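Local coordinates for protein dephospho-CoA kinase (PDB 6N39) that probably phosphorylates the 3'-hydroxyl group of dephospho-coenzyme A with ATP, the last step of coenzyme A biosynthesis, using a P-loop kinase domain, at residues 23-28 with 188-193; 307-312 with 317-322; 405-408 with 412-415. All coordinates share one frame; numbering follows the deposited sequence.

In the fold
Interaction 1 comes first along the chain, within the kinase part, where helices 22-31 and 187-210 pack beside the five-stranded parallel sheet of a P-loop fold. Interactions 2 and 3 follow in series in the UPF0157 region, their centres 56 and 52 Å from that of interaction 1 and on the other side of the chain's centre. Those two are neighbours, with centres 14 Å apart: the loop of 307-322 lies against helix 386-411, and Arg310 and Thr312 touch Trp405 while Thr312 also meets the chain terminus. The predicted ATP site and this terminal packing thus lie far apart; the UPF0157 domain is involved in proper folding of the full-length enzyme.

Interaction 1: 23-28 with 188-193. With ACT (acetate ion), chain B.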
ATOM      1  N   SER A  23      20.197  -7.374   1.297  1.00 47.77           N
ATOM      2  CA  SER A  23      20.673  -7.755   2.627  1.00 56.15           C
ATOM      3  C   SER A  23      21.358  -6.593   3.336  1.00 49.20           C
ATOM      4  O   SER A  23      21.213  -6.433   4.553  1.00 48.24           O
ATOM      5  CB  SER A  23      21.633  -8.945   2.523  1.00 57.15           C
ATOM      6  OG  SER A  23      20.919 -10.114   2.172  1.00 74.43           O
ATOM      7  N   ALA A  24      22.112  -5.779   2.594  1.00 43.92           N
ATOM      8  CA  ALA A  24      22.723  -4.591   3.184  1.00 51.53           C
ATOM      9  C   ALA A  24      21.665  -3.621   3.709  1.00 48.37           C
ATOM     10  O   ALA A  24      21.817  -3.049   4.795  1.00 47.25           O
ATOM     11  CB  ALA A  24      23.625  -3.907   2.155  1.00 44.22           C
ATOM     12  N   LEU A  25      20.573  -3.437   2.964  1.00 45.33           N
ATOM     13  CA  LEU A  25      19.553  -2.490   3.405  1.00 43.55           C
ATOM     14  C   LEU A  25      18.808  -3.039   4.609  1.00 42.57           C
ATOM     15  O   LEU A  25      18.476  -2.299   5.545  1.00 41.12           O
ATOM     16  CB  LEU A  25      18.589  -2.177   2.257  1.00 37.80           C
ATOM     17  CG  LEU A  25      17.359  -1.326   2.599  1.00 40.46           C
ATOM     18  CD1 LEU A  25      17.750  -0.010   3.304  1.00 37.62           C
ATOM     19  CD2 LEU A  25      16.574  -1.017   1.345  1.00 37.94           C
ATOM     20  N   SER A  26      18.539  -4.342   4.593  1.00 39.97           N
ATOM     21  CA  SER A  26      17.972  -5.015   5.751  1.00 40.76           C
ATOM     22  C   SER A  26      18.827  -4.776   6.998  1.00 42.48           C
ATOM     23  O   SER A  26      18.312  -4.440   8.068  1.00 41.85           O
ATOM     24  CB  SER A  26      17.856  -6.510   5.430  1.00 48.81           C
ATOM     25  OG  SER A  26      17.389  -7.240   6.533  1.00 59.15           O
ATOM     26  N   SER A  27      20.144  -4.945   6.873  1.00 37.26           N
ATOM     27  CA  SER A  27      21.021  -4.703   8.013  1.00 39.38           C
ATOM     28  C   SER A  27      20.971  -3.242   8.453  1.00 44.63           C
ATOM     29  O   SER A  27      21.002  -2.954   9.652  1.00 43.77           O
ATOM     30  CB  SER A  27      22.449  -5.124   7.668  1.00 42.58           C
ATOM     31  OG  SER A  27      23.351  -4.745   8.695  1.00 54.98           O
ATOM     32  N   ALA A  28      20.904  -2.309   7.498  1.00 41.00           N
ATOM     33  CA  ALA A  28      20.807  -0.888   7.844  1.00 42.69           C
ATOM     34  C   ALA A  28      19.546  -0.593   8.664  1.00 42.03           C
ATOM     35  O   ALA A  28      19.590   0.128   9.684  1.00 44.19           O
ATOM     36  CB  ALA A  28      20.835  -0.051   6.562  1.00 36.74           C
ATOM     37  N   ALA A 188      28.271   3.386   3.446  1.00 48.59           N
ATOM     38  CA  ALA A 188      27.903   4.424   4.409  1.00 50.46           C
ATOM     39  C   ALA A 188      26.731   5.266   3.902  1.00 45.68           C
ATOM     40  O   ALA A 188      25.862   5.667   4.691  1.00 44.54           O
ATOM     41  CB  ALA A 188      29.111   5.309   4.719  1.00 45.74           C
ATOM     42  N   GLU A 189      26.675   5.512   2.586  1.00 45.51           N
ATOM     43  CA  GLU A 189      25.563   6.265   2.010  1.00 46.15           C
ATOM     44  C   GLU A 189      24.253   5.503   2.137  1.00 44.81           C
ATOM     45  O   GLU A 189      23.205   6.107   2.385  1.00 41.77           O
ATOM     46  CB  GLU A 189      25.837   6.590   0.543  1.00 45.17           C
ATOM     47  CG  GLU A 189      26.765   7.773   0.368  1.00 54.34           C
ATOM     48  CD  GLU A 189      27.290   7.903  -1.049  1.00 62.08           C
ATOM     49  OE1 GLU A 189      27.424   6.871  -1.737  1.00 62.77           O
ATOM     50  OE2 GLU A 189      27.567   9.042  -1.474  1.00 66.97           O
ATOM     51  N   LEU A 190      24.295   4.178   1.971  1.00 41.70           N
ATOM     52  CA  LEU A 190      23.097   3.371   2.162  1.00 41.55           C
ATOM     53  C   LEU A 190      22.623   3.432   3.608  1.00 44.27           C
ATOM     54  O   LEU A 190      21.425   3.581   3.869  1.00 39.28           O
ATOM     55  CB  LEU A 190      23.363   1.921   1.740  1.00 39.25           C
ATOM     56  CG  LEU A 190      22.209   0.916   1.884  1.00 43.93           C
ATOM     57  CD1 LEU A 190      21.000   1.294   1.032  1.00 37.12           C
ATOM     58  CD2 LEU A 190      22.673  -0.499   1.542  1.00 48.53           C
ATOM     59  N   VAL A 191      23.547   3.301   4.569  1.00 38.12           N
ATOM     60  CA  VAL A 191      23.144   3.380   5.976  1.00 33.94           C
ATOM     61  C   VAL A 191      22.477   4.724   6.262  1.00 38.03           C
ATOM     62  O   VAL A 191      21.443   4.798   6.948  1.00 37.74           O
ATOM     63  CB  VAL A 191      24.357   3.133   6.897  1.00 41.88           C
ATOM     64  CG1 VAL A 191      24.071   3.584   8.344  1.00 40.49           C
ATOM     65  CG2 VAL A 191      24.798   1.642   6.850  1.00 42.01           C
ATOM     66  N   GLN A 192      23.064   5.805   5.743  1.00 37.42           N
ATOM     67  CA  GLN A 192      22.499   7.138   5.943  1.00 38.68           C
ATOM     68  C   GLN A 192      21.108   7.252   5.322  1.00 43.77           C
ATOM     69  O   GLN A 192      20.176   7.789   5.936  1.00 39.94           O
ATOM     70  CB  GLN A 192      23.440   8.181   5.345  1.00 33.75           C
ATOM     71  CG  GLN A 192      22.980   9.632   5.540  1.00 33.61           C
ATOM     72  CD  GLN A 192      23.943  10.603   4.900  1.00 48.62           C
ATOM     73  OE1 GLN A 192      24.546  10.292   3.870  1.00 40.50           O
ATOM     74  NE2 GLN A 192      24.098  11.781   5.499  1.00 39.28           N
ATOM     75  N   ARG A 193      20.955   6.763   4.087  1.00 34.53           N
ATOM     76  CA  ARG A 193      19.663   6.842   3.411  1.00 38.47           C
ATOM     77  C   ARG A 193      18.601   6.044   4.162  1.00 36.39           C
ATOM     78  O   ARG A 193      17.463   6.512   4.343  1.00 38.67           O
ATOM     79  CB  ARG A 193      19.816   6.336   1.973  1.00 43.59           C
ATOM     80  CG  ARG A 193      18.570   6.468   1.127  1.00 48.55           C
ATOM     81  CD  ARG A 193      18.306   7.925   0.755  1.00 57.50           C
ATOM     82  NE  ARG A 193      17.008   8.068   0.095  1.00 66.71           N
ATOM     83  CZ  ARG A 193      15.939   8.622   0.660  1.00 74.84           C
ATOM     84  NH1 ARG A 193      16.014   9.103   1.894  1.00 78.23           N
ATOM     85  NH2 ARG A 193      14.797   8.708  -0.011  1.00 75.48           N
TER
HETATM   86  C   ACT B 501      21.700  -8.532  -1.862  1.00 65.35           C
HETATM   87  O   ACT B 501      21.595  -8.162  -3.070  1.00 77.02           O
HETATM   88  OXT ACT B 501      20.913  -9.270  -1.196  1.00 61.27           O
HETATM   89  CH3 ACT B 501      22.969  -8.015  -1.066  1.00 51.90           C
HETATM   90  O   HOH W   1      20.769   2.930   9.333  1.00 43.28           O
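Ala28 and Val191 are joined by one water that donates to both backbone carbonyl oxygens, 3.1 Å from Ala28 O and 3.1 Å from Val191 O, whereas no direct hydrogen bond links the two segments. The rest is apolar packing between helix segments inclined at 51°, their axes 9.2 Å apart at closest approach. Leu190 supplies the main wedge. Its CG, anti to the backbone N (chi1 179°), swings toward helix 22-31, and the chi2 turn spreads the methyls: CD2 rests 3.6 Å from Ala24 CB, and CD1 lies 4.2 Å from Leu25 CD1. The two leucines cross at about a right angle; both touch Leu181 of the edge strand 179-182, and Leu25 reaches on to strands 10-16 and 135-139. Branched leucines suit this interior, while alanine suits positions 24 and 28, since a lone methyl leaves the neighbouring helix room to come near. Ala28 CB sits 4.2 Å from Val191 CA, with the CG2 branch of Val191 alongside.

At the other end, Ser23 N donates at 3.2 Å to OXT of an acetate ion, probably from the crystallisation liquor. Gly21 N also holds it, in the predicted ATP-binding P-loop. The chemistry thus divides: backbone N-H groups of the loop end and first helical turn favour an anion, plausibly a nucleotide phosphate, while methyl groups further along fix that helix to its neighbour.

Interaction 2: 307-312 with 317-322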
ATOM      1  N   PRO A 307     -30.119  18.546  -0.120  1.00 43.43           N
ATOM      2  CA  PRO A 307     -31.532  18.234  -0.328  1.00 42.39           C
ATOM      3  C   PRO A 307     -31.733  17.548  -1.674  1.00 45.20           C
ATOM      4  O   PRO A 307     -30.879  17.611  -2.562  1.00 41.04           O
ATOM      5  CB  PRO A 307     -32.195  19.609  -0.305  1.00 44.90           C
ATOM      6  CG  PRO A 307     -31.110  20.520  -0.836  1.00 43.58           C
ATOM      7  CD  PRO A 307     -29.823  19.971  -0.323  1.00 37.76           C
ATOM      8  N   ASP A 308     -32.896  16.918  -1.820  1.00 39.62           N
ATOM      9  CA  ASP A 308     -33.250  16.131  -3.004  1.00 44.32           C
ATOM     10  C   ASP A 308     -32.075  15.255  -3.425  1.00 42.50           C
ATOM     11  O   ASP A 308     -31.526  15.381  -4.521  1.00 40.63           O
ATOM     12  CB  ASP A 308     -33.707  17.025  -4.154  1.00 53.07           C
ATOM     13  CG  ASP A 308     -34.309  16.230  -5.311  1.00 64.55           C
ATOM     14  OD1 ASP A 308     -34.709  15.062  -5.100  1.00 66.27           O
ATOM     15  OD2 ASP A 308     -34.369  16.765  -6.440  1.00 64.69           O
ATOM     16  N   ALA A 309     -31.681  14.378  -2.496  1.00 41.30           N
ATOM     17  CA  ALA A 309     -30.555  13.476  -2.698  1.00 41.58           C
ATOM     18  C   ALA A 309     -30.805  12.546  -3.879  1.00 44.01           C
ATOM     19  O   ALA A 309     -31.922  12.062  -4.085  1.00 44.23           O
ATOM     20  CB  ALA A 309     -30.310  12.653  -1.425  1.00 36.56           C
ATOM     21  N   ARG A 310     -29.752  12.271  -4.643  1.00 39.60           N
ATOM     22  CA  ARG A 310     -29.889  11.539  -5.894  1.00 40.91           C
ATOM     23  C   ARG A 310     -29.092  10.242  -5.868  1.00 37.38           C
ATOM     24  O   ARG A 310     -28.040  10.149  -5.230  1.00 36.79           O
ATOM     25  CB  ARG A 310     -29.434  12.387  -7.084  1.00 39.72           C
ATOM     26  CG  ARG A 310     -30.148  13.716  -7.219  1.00 35.90           C
ATOM     27  CD  ARG A 310     -31.598  13.522  -7.618  1.00 41.53           C
ATOM     28  NE  ARG A 310     -31.740  12.527  -8.675  1.00 46.80           N
ATOM     29  CZ  ARG A 310     -31.616  12.786  -9.975  1.00 50.74           C
ATOM     30  NH1 ARG A 310     -31.343  14.015 -10.397  1.00 50.05           N
ATOM     31  NH2 ARG A 310     -31.767  11.809 -10.856  1.00 48.16           N
ATOM     32  N   SER A 311     -29.597   9.243  -6.589  1.00 41.13           N
ATOM     33  CA  SER A 311     -28.893   7.981  -6.787  1.00 37.25           C
ATOM     34  C   SER A 311     -29.351   7.373  -8.101  1.00 39.43           C
ATOM     35  O   SER A 311     -30.483   7.614  -8.538  1.00 40.40           O
ATOM     36  CB  SER A 311     -29.171   6.988  -5.659  1.00 37.08           C
ATOM     37  OG  SER A 311     -28.436   5.788  -5.852  1.00 35.35           O
ATOM     38  N   THR A 312     -28.474   6.569  -8.725  1.00 40.63           N
ATOM     39  CA  THR A 312     -28.943   5.742  -9.838  1.00 48.13           C
ATOM     40  C   THR A 312     -29.602   4.455  -9.358  1.00 48.10           C
ATOM     41  O   THR A 312     -30.089   3.680 -10.187  1.00 50.26           O
ATOM     42  CB  THR A 312     -27.804   5.398 -10.824  1.00 43.80           C
ATOM     43  OG1 THR A 312     -26.795   4.595 -10.190  1.00 41.03           O
ATOM     44  CG2 THR A 312     -27.161   6.669 -11.391  1.00 41.64           C
ATOM     45  N   ASP A 317     -33.108   7.186  -4.607  1.00 42.64           N
ATOM     46  CA  ASP A 317     -33.193   8.395  -5.414  1.00 50.93           C
ATOM     47  C   ASP A 317     -34.313   9.291  -4.905  1.00 58.18           C
ATOM     48  O   ASP A 317     -35.376   8.805  -4.498  1.00 49.10           O
ATOM     49  CB  ASP A 317     -33.443   8.046  -6.883  1.00 54.10           C
ATOM     50  CG  ASP A 317     -33.092   9.189  -7.837  1.00 57.34           C
ATOM     51  OD1 ASP A 317     -32.351  10.109  -7.439  1.00 48.12           O
ATOM     52  OD2 ASP A 317     -33.546   9.154  -9.002  1.00 62.25           O
ATOM     53  N   HIS A 318     -34.071  10.605  -4.962  1.00 57.45           N
ATOM     54  CA  HIS A 318     -35.041  11.621  -4.543  1.00 56.04           C
ATOM     55  C   HIS A 318     -35.569  11.309  -3.155  1.00 51.01           C
ATOM     56  O   HIS A 318     -36.771  11.265  -2.901  1.00 52.69           O
ATOM     57  CB  HIS A 318     -36.179  11.756  -5.545  1.00 50.17           C
ATOM     58  CG  HIS A 318     -35.746  12.313  -6.861  1.00 60.87           C
ATOM     59  ND1 HIS A 318     -35.251  13.591  -6.997  1.00 61.32           N
ATOM     60  CD2 HIS A 318     -35.731  11.766  -8.101  1.00 66.99           C
ATOM     61  CE1 HIS A 318     -34.956  13.810  -8.267  1.00 68.72           C
ATOM     62  NE2 HIS A 318     -35.236  12.719  -8.958  1.00 67.78           N
ATOM     63  N   THR A 319     -34.645  11.050  -2.263  1.00 56.10           N
ATOM     64  CA  THR A 319     -34.967  10.745  -0.886  1.00 64.58           C
ATOM     65  C   THR A 319     -34.685  11.968  -0.004  1.00 63.47           C
ATOM     66  O   THR A 319     -33.937  12.883  -0.376  1.00 53.94           O
ATOM     67  CB  THR A 319     -34.156   9.521  -0.452  1.00 57.56           C
ATOM     68  OG1 THR A 319     -34.377   9.234   0.934  1.00 66.67           O
ATOM     69  CG2 THR A 319     -32.686   9.764  -0.713  1.00 37.43           C
ATOM     70  N   GLY A 320     -35.336  11.994   1.156  1.00 53.38           N
ATOM     71  CA  GLY A 320     -35.074  13.010   2.153  1.00 58.81           C
ATOM     72  C   GLY A 320     -34.737  12.416   3.507  1.00 55.87           C
ATOM     73  O   GLY A 320     -35.077  12.986   4.544  1.00 62.08           O
ATOM     74  N   ASP A 321     -34.084  11.257   3.515  1.00 48.91           N
ATOM     75  CA  ASP A 321     -33.710  10.609   4.762  1.00 42.91           C
ATOM     76  C   ASP A 321     -32.277  10.983   5.101  1.00 41.47           C
ATOM     77  O   ASP A 321     -31.362  10.584   4.372  1.00 42.33           O
ATOM     78  CB  ASP A 321     -33.861   9.096   4.645  1.00 44.29           C
ATOM     79  CG  ASP A 321     -33.522   8.360   5.939  1.00 50.76           C
ATOM     80  OD1 ASP A 321     -33.084   8.989   6.930  1.00 46.83           O
ATOM     81  OD2 ASP A 321     -33.693   7.131   5.962  1.00 51.26           O
ATOM     82  N   PRO A 322     -32.032  11.736   6.180  1.00 39.08           N
ATOM     83  CA  PRO A 322     -30.649  12.100   6.524  1.00 36.16           C
ATOM     84  C   PRO A 322     -29.767  10.904   6.806  1.00 34.46           C
ATOM     85  O   PRO A 322     -28.538  10.982   6.624  1.00 36.53           O
ATOM     86  CB  PRO A 322     -30.799  12.978   7.787  1.00 33.21           C
ATOM     87  CG  PRO A 322     -32.247  13.227   7.956  1.00 47.78           C
ATOM     88  CD  PRO A 322     -33.019  12.219   7.156  1.00 44.07           C
TER
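Ala309 and Thr319 face each other as an antiparallel hydrogen-bonded pair, a single bridge in a hairpin-like loop where 307-312 and 317-322 run past each other without forming regular strands. The bridge is loose: both backbone bonds, Ala309 N to Thr319 O and Thr319 N to Ala309 O, are weak at 3.4 Å. Ala309 O thus receives weak bonds from both Thr319 N and His318 N, the latter strongly bent, and His318 has a positive phi of 51°.

Asp317 OD1 does most to tie the segments. Arg310 NE donates at 2.8 Å, in a salt bridge, to the syn lone pair of Asp317 OD1, which lies in the guanidinium plane. Ser311 N adds a second bond at 3.0 Å from above the carboxylate plane, so an aspartate, short and charged, can satisfy a side chain and a backbone at once. Arginine suits its place because its chain, bent at chi2 and chi3, lays the flat guanidinium nearly parallel over one face of the His318 ring, displaced toward its rim, while NH1 reaches Asp409 in a second salt bridge. At the ring's edge, His318 ND1 donates to Asp308 OD1, modelled at 2.5 Å, a length too short to be trusted exactly. Tyr401 of helix 386-411 backs this loop through its hydroxyl, bonded to Arg310 N. Beside the bridge, the methyls Ala309 CB and Thr319 CG2 touch at 3.8 Å.

Interaction 3: 405-408 with 412-415; sequences WDWA and GWKP
Ala408 O is gripped from two directions: Trp413 N donates to it at 3.0 Å, on a lone pair in the carbonyl plane, and a water donates at 3.1 Å. The same water also donates to Trp413 O, so the chain leaving the helix is tied back twice. Gly412 suits the turn: its phi of 64° is a positive value that glycine adopts easily because it has no side chain.

Trp413 then folds back over the last turns of helix 386-411. Its CB packs 3.8 Å from Ala408 CB, where a small residue lets the chain come near. With CG anti to the backbone N (chi1 176°), the indole meets two other tryptophans on the same side of its plane: Trp407 CZ3 lies 3.7 Å from Trp413 CD1, their rings 46° apart, and Trp405 CH2 lies 4.1 Å from Trp413 CZ3. Wide rings suit this place, since they also cover Leu356 of helix 349-363, and the indole N-H of Trp413 is paired with Asp359 of that helix. Together the 6→1 backbone bond from Trp413 N to Ala408 O, the positive-phi glycine and the apolar contact of Ala408 with Trp413 are characteristic of a Schellman motif, here ending the C-terminal helix of the UPF0157 region.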
ATOM      1  N   TRP A 405     -25.554  16.139 -11.175  1.00 39.17           N
ATOM      2  CA  TRP A 405     -26.672  15.228 -11.388  1.00 40.62           C
ATOM      3  C   TRP A 405     -27.489  15.611 -12.617  1.00 40.94           C
ATOM      4  O   TRP A 405     -28.065  14.730 -13.269  1.00 45.43           O
ATOM      5  CB  TRP A 405     -27.532  15.144 -10.125  1.00 43.79           C
ATOM      6  CG  TRP A 405     -26.923  14.139  -9.173  1.00 39.50           C
ATOM      7  CD1 TRP A 405     -26.245  14.401  -8.007  1.00 35.53           C
ATOM      8  CD2 TRP A 405     -26.886  12.714  -9.349  1.00 34.17           C
ATOM      9  NE1 TRP A 405     -25.804  13.218  -7.444  1.00 40.23           N
ATOM     10  CE2 TRP A 405     -26.189  12.173  -8.247  1.00 37.48           C
ATOM     11  CE3 TRP A 405     -27.404  11.845 -10.314  1.00 36.11           C
ATOM     12  CZ2 TRP A 405     -25.995  10.805  -8.088  1.00 41.29           C
ATOM     13  CZ3 TRP A 405     -27.195  10.484 -10.160  1.00 42.12           C
ATOM     14  CH2 TRP A 405     -26.501   9.981  -9.052  1.00 40.01           C
ATOM     15  N   ASP A 406     -27.524  16.894 -12.980  1.00 41.72           N
ATOM     16  CA  ASP A 406     -28.144  17.273 -14.254  1.00 44.26           C
ATOM     17  C   ASP A 406     -27.408  16.626 -15.421  1.00 44.54           C
ATOM     18  O   ASP A 406     -28.023  16.083 -16.348  1.00 47.64           O
ATOM     19  CB  ASP A 406     -28.141  18.791 -14.410  1.00 50.97           C
ATOM     20  CG  ASP A 406     -29.389  19.438 -13.866  1.00 69.74           C
ATOM     21  OD1 ASP A 406     -30.420  18.745 -13.779  1.00 77.83           O
ATOM     22  OD2 ASP A 406     -29.339  20.646 -13.532  1.00 78.66           O
ATOM     23  N   TRP A 407     -26.078  16.683 -15.385  1.00 41.08           N
ATOM     24  CA  TRP A 407     -25.266  16.041 -16.413  1.00 44.37           C
ATOM     25  C   TRP A 407     -25.489  14.533 -16.419  1.00 46.75           C
ATOM     26  O   TRP A 407     -25.556  13.911 -17.486  1.00 47.40           O
ATOM     27  CB  TRP A 407     -23.787  16.373 -16.176  1.00 42.31           C
ATOM     28  CG  TRP A 407     -22.844  15.687 -17.111  1.00 44.44           C
ATOM     29  CD1 TRP A 407     -22.472  16.104 -18.362  1.00 50.90           C
ATOM     30  CD2 TRP A 407     -22.154  14.458 -16.878  1.00 43.84           C
ATOM     31  NE1 TRP A 407     -21.590  15.208 -18.914  1.00 49.99           N
ATOM     32  CE2 TRP A 407     -21.377  14.190 -18.021  1.00 50.77           C
ATOM     33  CE3 TRP A 407     -22.114  13.558 -15.806  1.00 44.01           C
ATOM     34  CZ2 TRP A 407     -20.572  13.052 -18.127  1.00 48.06           C
ATOM     35  CZ3 TRP A 407     -21.306  12.434 -15.913  1.00 45.70           C
ATOM     36  CH2 TRP A 407     -20.552  12.194 -17.063  1.00 44.92           C
ATOM     37  N   ALA A 408     -25.593  13.927 -15.232  1.00 43.22           N
ATOM     38  CA  ALA A 408     -25.817  12.486 -15.155  1.00 43.17           C
ATOM     39  C   ALA A 408     -27.155  12.106 -15.768  1.00 46.84           C
ATOM     40  O   ALA A 408     -27.252  11.109 -16.495  1.00 47.57           O
ATOM     41  CB  ALA A 408     -25.749  12.009 -13.704  1.00 41.79           C
ATOM     42  N   GLY A 412     -27.276   9.828 -19.216  1.00 51.73           N
ATOM     43  CA  GLY A 412     -27.510   8.454 -18.793  1.00 53.90           C
ATOM     44  C   GLY A 412     -26.339   7.849 -18.044  1.00 51.44           C
ATOM     45  O   GLY A 412     -26.056   6.655 -18.191  1.00 52.70           O
ATOM     46  N   TRP A 413     -25.644   8.653 -17.250  1.00 50.03           N
ATOM     47  CA  TRP A 413     -24.486   8.170 -16.508  1.00 46.47           C
ATOM     48  C   TRP A 413     -24.855   7.021 -15.576  1.00 43.55           C
ATOM     49  O   TRP A 413     -25.848   7.081 -14.847  1.00 44.12           O
ATOM     50  CB  TRP A 413     -23.891   9.316 -15.686  1.00 41.33           C
ATOM     51  CG  TRP A 413     -22.746   8.903 -14.821  1.00 44.28           C
ATOM     52  CD1 TRP A 413     -21.433   8.800 -15.195  1.00 40.40           C
ATOM     53  CD2 TRP A 413     -22.797   8.541 -13.428  1.00 38.04           C
ATOM     54  NE1 TRP A 413     -20.665   8.421 -14.119  1.00 44.03           N
ATOM     55  CE2 TRP A 413     -21.476   8.242 -13.027  1.00 40.64           C
ATOM     56  CE3 TRP A 413     -23.826   8.443 -12.485  1.00 41.09           C
ATOM     57  CZ2 TRP A 413     -21.157   7.845 -11.724  1.00 38.76           C
ATOM     58  CZ3 TRP A 413     -23.512   8.059 -11.189  1.00 38.72           C
ATOM     59  CH2 TRP A 413     -22.184   7.768 -10.818  1.00 40.93           C
ATOM     60  N   LYS A 414     -24.027   5.980 -15.579  1.00 46.47           N
ATOM     61  CA  LYS A 414     -24.142   4.863 -14.654  1.00 52.69           C
ATOM     62  C   LYS A 414     -22.776   4.585 -14.045  1.00 52.24           C
ATOM     63  O   LYS A 414     -21.768   4.637 -14.752  1.00 49.77           O
ATOM     64  CB  LYS A 414     -24.651   3.593 -15.353  1.00 54.21           C
ATOM     65  CG  LYS A 414     -26.024   3.736 -15.985  1.00 63.13           C
ATOM     66  CD  LYS A 414     -27.072   4.120 -14.948  1.00 67.52           C
ATOM     67  CE  LYS A 414     -28.454   4.299 -15.574  1.00 78.03           C
ATOM     68  NZ  LYS A 414     -29.371   5.054 -14.665  1.00 82.65           N
ATOM     69  N   PRO A 415     -22.710   4.282 -12.743  1.00 48.02           N
ATOM     70  CA  PRO A 415     -21.401   4.007 -12.146  1.00 49.60           C
ATOM     71  C   PRO A 415     -20.881   2.629 -12.520  1.00 53.91           C
ATOM     72  O   PRO A 415     -21.629   1.723 -12.931  1.00 56.46           O
ATOM     73  CB  PRO A 415     -21.667   4.114 -10.635  1.00 42.12           C
ATOM     74  CG  PRO A 415     -23.128   3.792 -10.487  1.00 45.97           C
ATOM     75  CD  PRO A 415     -23.807   4.245 -11.756  1.00 43.07           C
ATOM     76  OXT PRO A 415     -19.674   2.408 -12.428  1.00 50.61           O
TER
HETATM   77  O   HOH W   2     -28.108   8.517 -14.923  1.00 48.57           O